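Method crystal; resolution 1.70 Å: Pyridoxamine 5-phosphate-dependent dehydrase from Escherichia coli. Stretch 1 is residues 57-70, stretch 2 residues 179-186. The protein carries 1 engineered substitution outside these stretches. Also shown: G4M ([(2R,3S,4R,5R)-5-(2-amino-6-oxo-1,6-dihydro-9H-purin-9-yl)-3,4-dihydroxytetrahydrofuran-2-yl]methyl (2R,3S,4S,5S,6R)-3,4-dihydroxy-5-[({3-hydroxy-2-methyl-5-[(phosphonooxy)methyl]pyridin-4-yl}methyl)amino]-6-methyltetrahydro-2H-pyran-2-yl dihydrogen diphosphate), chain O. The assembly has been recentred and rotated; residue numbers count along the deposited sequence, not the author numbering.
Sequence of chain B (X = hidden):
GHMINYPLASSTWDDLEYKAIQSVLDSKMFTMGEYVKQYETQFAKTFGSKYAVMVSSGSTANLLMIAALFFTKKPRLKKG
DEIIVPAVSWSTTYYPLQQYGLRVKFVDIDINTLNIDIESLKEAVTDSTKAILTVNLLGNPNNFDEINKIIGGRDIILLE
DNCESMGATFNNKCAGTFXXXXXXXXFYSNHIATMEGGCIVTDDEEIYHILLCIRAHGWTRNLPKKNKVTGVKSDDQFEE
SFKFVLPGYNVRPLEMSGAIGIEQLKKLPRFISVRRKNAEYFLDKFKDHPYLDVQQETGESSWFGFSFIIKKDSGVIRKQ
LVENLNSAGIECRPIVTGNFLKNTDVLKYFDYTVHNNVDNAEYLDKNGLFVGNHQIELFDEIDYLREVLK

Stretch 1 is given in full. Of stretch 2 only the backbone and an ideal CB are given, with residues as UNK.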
# COMPACT_ATOMS: atom_id res chain seq x y z
N SER B 57 1.68 -5.67 3.07
CA SER B 57 1.72 -5.68 4.55
C SER B 57 0.38 -6.23 5.05
O SER B 57 -0.55 -6.45 4.25
CB SER B 57 1.93 -4.28 5.15
OG SER B 57 0.87 -3.42 4.77
N GLY B 58 0.31 -6.53 6.34
CA GLY B 58 -0.94 -7.02 6.90
C GLY B 58 -1.98 -5.87 6.82
O GLY B 58 -3.18 -6.13 6.76
N SER B 59 -1.53 -4.62 6.81
CA SER B 59 -2.47 -3.49 6.68
C SER B 59 -3.10 -3.46 5.29
O SER B 59 -4.29 -3.26 5.15
CB SER B 59 -1.80 -2.14 6.99
OG SER B 59 -1.24 -2.09 8.30
N THR B 60 -2.28 -3.62 4.24
CA THR B 60 -2.83 -3.66 2.91
C THR B 60 -3.58 -4.99 2.72
O THR B 60 -4.43 -5.13 1.84
CB THR B 60 -1.72 -3.40 1.83
OG1 THR B 60 -0.69 -4.39 1.91
CG2 THR B 60 -1.16 -2.02 2.00
N ALA B 61 -3.33 -5.98 3.55
CA ALA B 61 -4.15 -7.20 3.37
C ALA B 61 -5.60 -6.94 3.88
O ALA B 61 -6.62 -7.27 3.22
CB ALA B 61 -3.49 -8.41 4.11
N ASN B 62 -5.70 -6.24 4.99
CA ASN B 62 -7.00 -5.87 5.51
C ASN B 62 -7.67 -4.91 4.54
O ASN B 62 -8.89 -4.97 4.36
CB ASN B 62 -6.83 -5.13 6.85
CG ASN B 62 -6.67 -6.04 8.02
OD1 ASN B 62 -6.86 -7.24 7.93
ND2 ASN B 62 -6.32 -5.46 9.18
N LEU B 63 -6.89 -4.00 3.92
CA LEU B 63 -7.51 -3.06 3.00
C LEU B 63 -8.20 -3.81 1.86
O LEU B 63 -9.37 -3.57 1.54
CB LEU B 63 -6.50 -2.04 2.47
CG LEU B 63 -6.98 -0.97 1.49
CD1 LEU B 63 -7.85 0.09 2.10
CD2 LEU B 63 -5.72 -0.35 0.92
N LEU B 64 -7.47 -4.75 1.27
CA LEU B 64 -8.03 -5.57 0.18
C LEU B 64 -9.17 -6.46 0.64
O LEU B 64 -10.06 -6.76 -0.16
CB LEU B 64 -6.95 -6.41 -0.52
CG LEU B 64 -5.85 -5.67 -1.32
CD1 LEU B 64 -5.20 -6.46 -2.45
CD2 LEU B 64 -6.29 -4.35 -1.86
N MET B 65 -9.08 -6.98 1.87
CA MET B 65 -10.15 -7.85 2.38
C MET B 65 -11.48 -7.12 2.33
O MET B 65 -12.46 -7.63 1.79
CB MET B 65 -9.85 -8.35 3.80
CG MET B 65 -10.94 -9.17 4.31
SD MET B 65 -10.47 -9.96 5.87
CE MET B 65 -10.19 -8.57 7.02
N ILE B 66 -11.51 -5.90 2.87
CA ILE B 66 -12.74 -5.07 2.85
C ILE B 66 -13.15 -4.64 1.43
O ILE B 66 -14.30 -4.71 1.01
CB ILE B 66 -12.55 -3.79 3.73
CG1 ILE B 66 -12.20 -4.22 5.15
CG2 ILE B 66 -13.78 -2.92 3.71
CD1 ILE B 66 -13.20 -5.24 5.71
N ALA B 67 -12.19 -4.13 0.68
CA ALA B 67 -12.50 -3.68 -0.66
C ALA B 67 -13.12 -4.75 -1.55
O ALA B 67 -14.07 -4.52 -2.31
CB ALA B 67 -11.25 -3.17 -1.29
N ALA B 68 -12.53 -5.93 -1.53
CA ALA B 68 -13.06 -6.97 -2.39
C ALA B 68 -14.55 -7.21 -2.24
O ALA B 68 -15.20 -7.57 -3.20
CB ALA B 68 -12.31 -8.25 -2.15
N LEU B 69 -15.09 -7.06 -1.03
CA LEU B 69 -16.49 -7.30 -0.77
C LEU B 69 -17.43 -6.34 -1.49
O LEU B 69 -18.62 -6.58 -1.60
CB LEU B 69 -16.78 -7.28 0.73
CG LEU B 69 -16.02 -8.35 1.50
CD1 LEU B 69 -16.05 -8.13 3.02
CD2 LEU B 69 -16.50 -9.73 1.11
N PHE B 70 -16.87 -5.27 -2.03
CA PHE B 70 -17.67 -4.28 -2.73
C PHE B 70 -17.70 -4.62 -4.20
O PHE B 70 -18.47 -4.04 -4.97
CB PHE B 70 -17.08 -2.88 -2.53
CG PHE B 70 -17.31 -2.32 -1.15
CD1 PHE B 70 -16.67 -2.87 -0.04
CD2 PHE B 70 -18.17 -1.23 -0.97
CE1 PHE B 70 -16.93 -2.40 1.23
CE2 PHE B 70 -18.47 -0.76 0.30
CZ PHE B 70 -17.81 -1.31 1.41
N UNK B 179 -13.07 -17.53 8.68
CA UNK B 179 -13.75 -16.47 7.95
C UNK B 179 -13.84 -16.70 6.44
O UNK B 179 -13.21 -17.60 5.87
CB UNK B 179 -13.04 -15.14 8.21
N UNK B 180 -14.67 -15.89 5.81
CA UNK B 180 -14.76 -15.89 4.35
C UNK B 180 -13.35 -15.51 3.84
O UNK B 180 -12.86 -16.00 2.81
CB UNK B 180 -15.83 -14.92 3.85
N UNK B 181 -12.73 -14.59 4.59
CA UNK B 181 -11.34 -14.15 4.37
C UNK B 181 -10.61 -14.09 5.69
O UNK B 181 -11.22 -13.84 6.74
CB UNK B 181 -11.29 -12.79 3.68
N UNK B 182 -9.29 -14.20 5.60
CA UNK B 182 -8.44 -14.10 6.75
C UNK B 182 -7.15 -13.37 6.40
O UNK B 182 -6.51 -13.67 5.40
CB UNK B 182 -8.14 -15.49 7.31
N UNK B 183 -6.73 -12.45 7.26
CA UNK B 183 -5.49 -11.72 6.96
C UNK B 183 -4.33 -12.10 7.86
O UNK B 183 -4.53 -12.45 9.01
CB UNK B 183 -5.73 -10.21 7.07
N UNK B 184 -3.11 -12.05 7.31
CA UNK B 184 -1.91 -12.31 8.09
C UNK B 184 -0.88 -11.21 7.82
O UNK B 184 -0.97 -10.48 6.81
CB UNK B 184 -1.33 -13.69 7.76
N UNK B 185 0.07 -11.08 8.73
CA UNK B 185 1.16 -10.11 8.55
C UNK B 185 2.47 -10.86 8.68
O UNK B 185 2.59 -11.81 9.46
CB UNK B 185 1.08 -8.97 9.56
N UNK B 186 3.47 -10.43 7.92
CA UNK B 186 4.81 -11.01 8.08
C UNK B 186 5.80 -9.86 8.38
O UNK B 186 6.91 -9.80 7.82
CB UNK B 186 5.23 -11.79 6.83
OP3 G4M O . 2.14 -4.27 10.49
PL G4M O . 1.22 -4.83 9.33
OP1 G4M O . 0.74 -3.68 8.29
OP2 G4M O . 2.02 -5.97 8.53
OP4 G4M O . -0.06 -5.59 9.99
C5B G4M O . -0.95 -4.62 10.45
C5L G4M O . -1.78 -5.25 11.51
C6L G4M O . -3.09 -5.59 11.22
N1L G4M O . -3.86 -6.09 12.17
C2L G4M O . -3.45 -6.30 13.40
C2A G4M O . -4.40 -6.83 14.44
C3L G4M O . -2.13 -6.03 13.78
O3L G4M O . -1.79 -6.19 15.08
C4L G4M O . -1.25 -5.51 12.78
C4A G4M O . 0.08 -5.18 13.07
N4A G4M O . 0.51 -5.27 14.29
C4G G4M O . 1.89 -5.04 14.55
C5G G4M O . 2.10 -4.42 15.91
C6G G4M O . 1.35 -5.21 16.99
O5G G4M O . 3.49 -4.63 16.11
C3G G4M O . 2.51 -4.08 13.52
O3G G4M O . 3.31 -4.87 12.64
C2G G4M O . 3.45 -3.07 14.25
O2G G4M O . 4.33 -2.41 13.34
C1G G4M O . 4.29 -3.78 15.29
O1G G4M O . 4.72 -2.76 16.19
P2 G4M O . 6.18 -2.84 16.80
O3P G4M O . 6.47 -4.33 17.36
O4P G4M O . 6.22 -1.87 18.10
OPP G4M O . 7.11 -2.41 15.55
P G4M O . 8.64 -2.12 15.97
O1P G4M O . 8.96 -1.07 17.15
O2P G4M O . 9.18 -1.54 14.59
O5' G4M O . 9.42 -3.49 16.06
C5' G4M O . 9.40 -4.00 17.38
C4' G4M O . 10.83 -4.33 17.76
O4' G4M O . 11.51 -4.96 16.63
C3' G4M O . 11.62 -3.03 18.06
O3' G4M O . 12.58 -3.36 19.05
C2' G4M O . 12.27 -2.69 16.70
O2' G4M O . 13.50 -1.99 16.95
C1' G4M O . 12.58 -4.09 16.20
N9 G4M O . 12.72 -4.13 14.74
C8 G4M O . 11.73 -3.89 13.84
N7 G4M O . 12.23 -4.06 12.64
C4 G4M O . 13.86 -4.47 14.07
C5 G4M O . 13.55 -4.43 12.69
C6 G4M O . 14.57 -4.77 11.73
O6 G4M O . 14.38 -4.77 10.52
N3 G4M O . 15.10 -4.80 14.45
C2 G4M O . 16.03 -5.08 13.56
N1 G4M O . 15.79 -5.08 12.21
N2 G4M O . 17.28 -5.39 13.98

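The strand at 181-185 runs nearly antiparallel to helix 58-68, at 165° with a closest approach of 7.2 Å between axes.

Position 179 meets nothing of stretch 1. With phi/psi of -74/168 the backbone does not itself demand glycine, but an ideal CB would lie 2.7 Å from the carbonyl O of position 181, a clash. Gly 179 avoids it.

At 180 CA-to-CB points toward the helix, yet no atom of stretch 1 lies within 5.5 Å of the ideal CB. Only a side chain with reach can make contact, and what waits is the aliphatic end of Leu 69. Leucine, isoleucine or methionine would suit. The residue is Leu 180, whose CD2 packs 3.7 Å from Leu 69 CD2.

Position 181 points its CA-to-CB bond toward the helix, its ideal CB 3.7 Å from Met 65 SD. The space continues toward Leu 69: a long apolar chain such as methionine would reach it, and leucine could use the nearer part; a charge would find no partner among the side chains that line it. Met 181 fills it: its CB lies 3.6 Å from Met 65 SD, while its CE reaches 3.7 Å from Leu 69 CD2 and 3.2 Å from Met 65 O, a carbonyl left without a hydrogen-bond partner.

Position 182 turns its CB direction away from the helix, so stretch 1 sets no size here; most residues would do. It is Gly 182.

Position 183 points back toward the helix and is crowded: the ideal CB is 3.3 Å from Asn 62 OD1 and 4.1 Å from Ala 61 CB. An acceptor beside a small apolar patch asks for a short side chain with a donor; serine would serve the acceptor, and threonine also the patch. Thr 183, chi1 p, does both. OG1 donates to Asn 62 OD1 at 2.6 Å, and CG2 sits 3.8 Å from both Ala 61 CB and Met 65 SD.

Position 184 points away, leaving side-chain choice to other surroundings; a large apolar group is possible. In Phe 184 the contact is made by the backbone, its O 3.5 Å from Gly 58 CA in a CA-H...O contact.

At 185 the strand comes closest, CA to CA 4.1 Å from Gly 58, which has no CB to obstruct it. CB points sideways, near the phosphate, so a small hydroxyl donor fits: Ser 185 OG donates to G4M OP2 at 2.7 Å, the oxygen also bound by Gly 58 N at 2.8 Å.

At 186 CA-to-CB points sideways with nothing of stretch 1 within 5.5 Å of the ideal CB, so many side chains would suit; Ser 186 OG is hydrogen-bonded elsewhere in the structure.

Stretch 2 179-186: GLMGTFSS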
# COMPACT_ATOMS: atom_id res chain seq x y z
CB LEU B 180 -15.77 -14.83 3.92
CG LEU B 180 -15.65 -14.46 2.46
CD1 LEU B 180 -16.01 -15.67 1.57
CD2 LEU B 180 -16.54 -13.26 2.18
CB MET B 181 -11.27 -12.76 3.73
CG MET B 181 -11.29 -12.85 2.20
SD MET B 181 -11.35 -11.27 1.37
CE MET B 181 -13.01 -10.79 1.68
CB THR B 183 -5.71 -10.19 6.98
OG1 THR B 183 -6.21 -9.76 8.27
CG2 THR B 183 -6.63 -9.72 5.84
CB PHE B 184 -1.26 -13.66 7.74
CG PHE B 184 -2.14 -14.83 7.95
CD1 PHE B 184 -3.25 -15.00 7.15
CD2 PHE B 184 -1.78 -15.83 8.85
CE1 PHE B 184 -4.04 -16.11 7.27
CE2 PHE B 184 -2.58 -17.00 8.95
CZ PHE B 184 -3.73 -17.11 8.18
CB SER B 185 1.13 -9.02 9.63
OG SER B 185 2.39 -8.33 9.75
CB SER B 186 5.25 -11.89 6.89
OG SER B 186 4.95 -11.30 5.63
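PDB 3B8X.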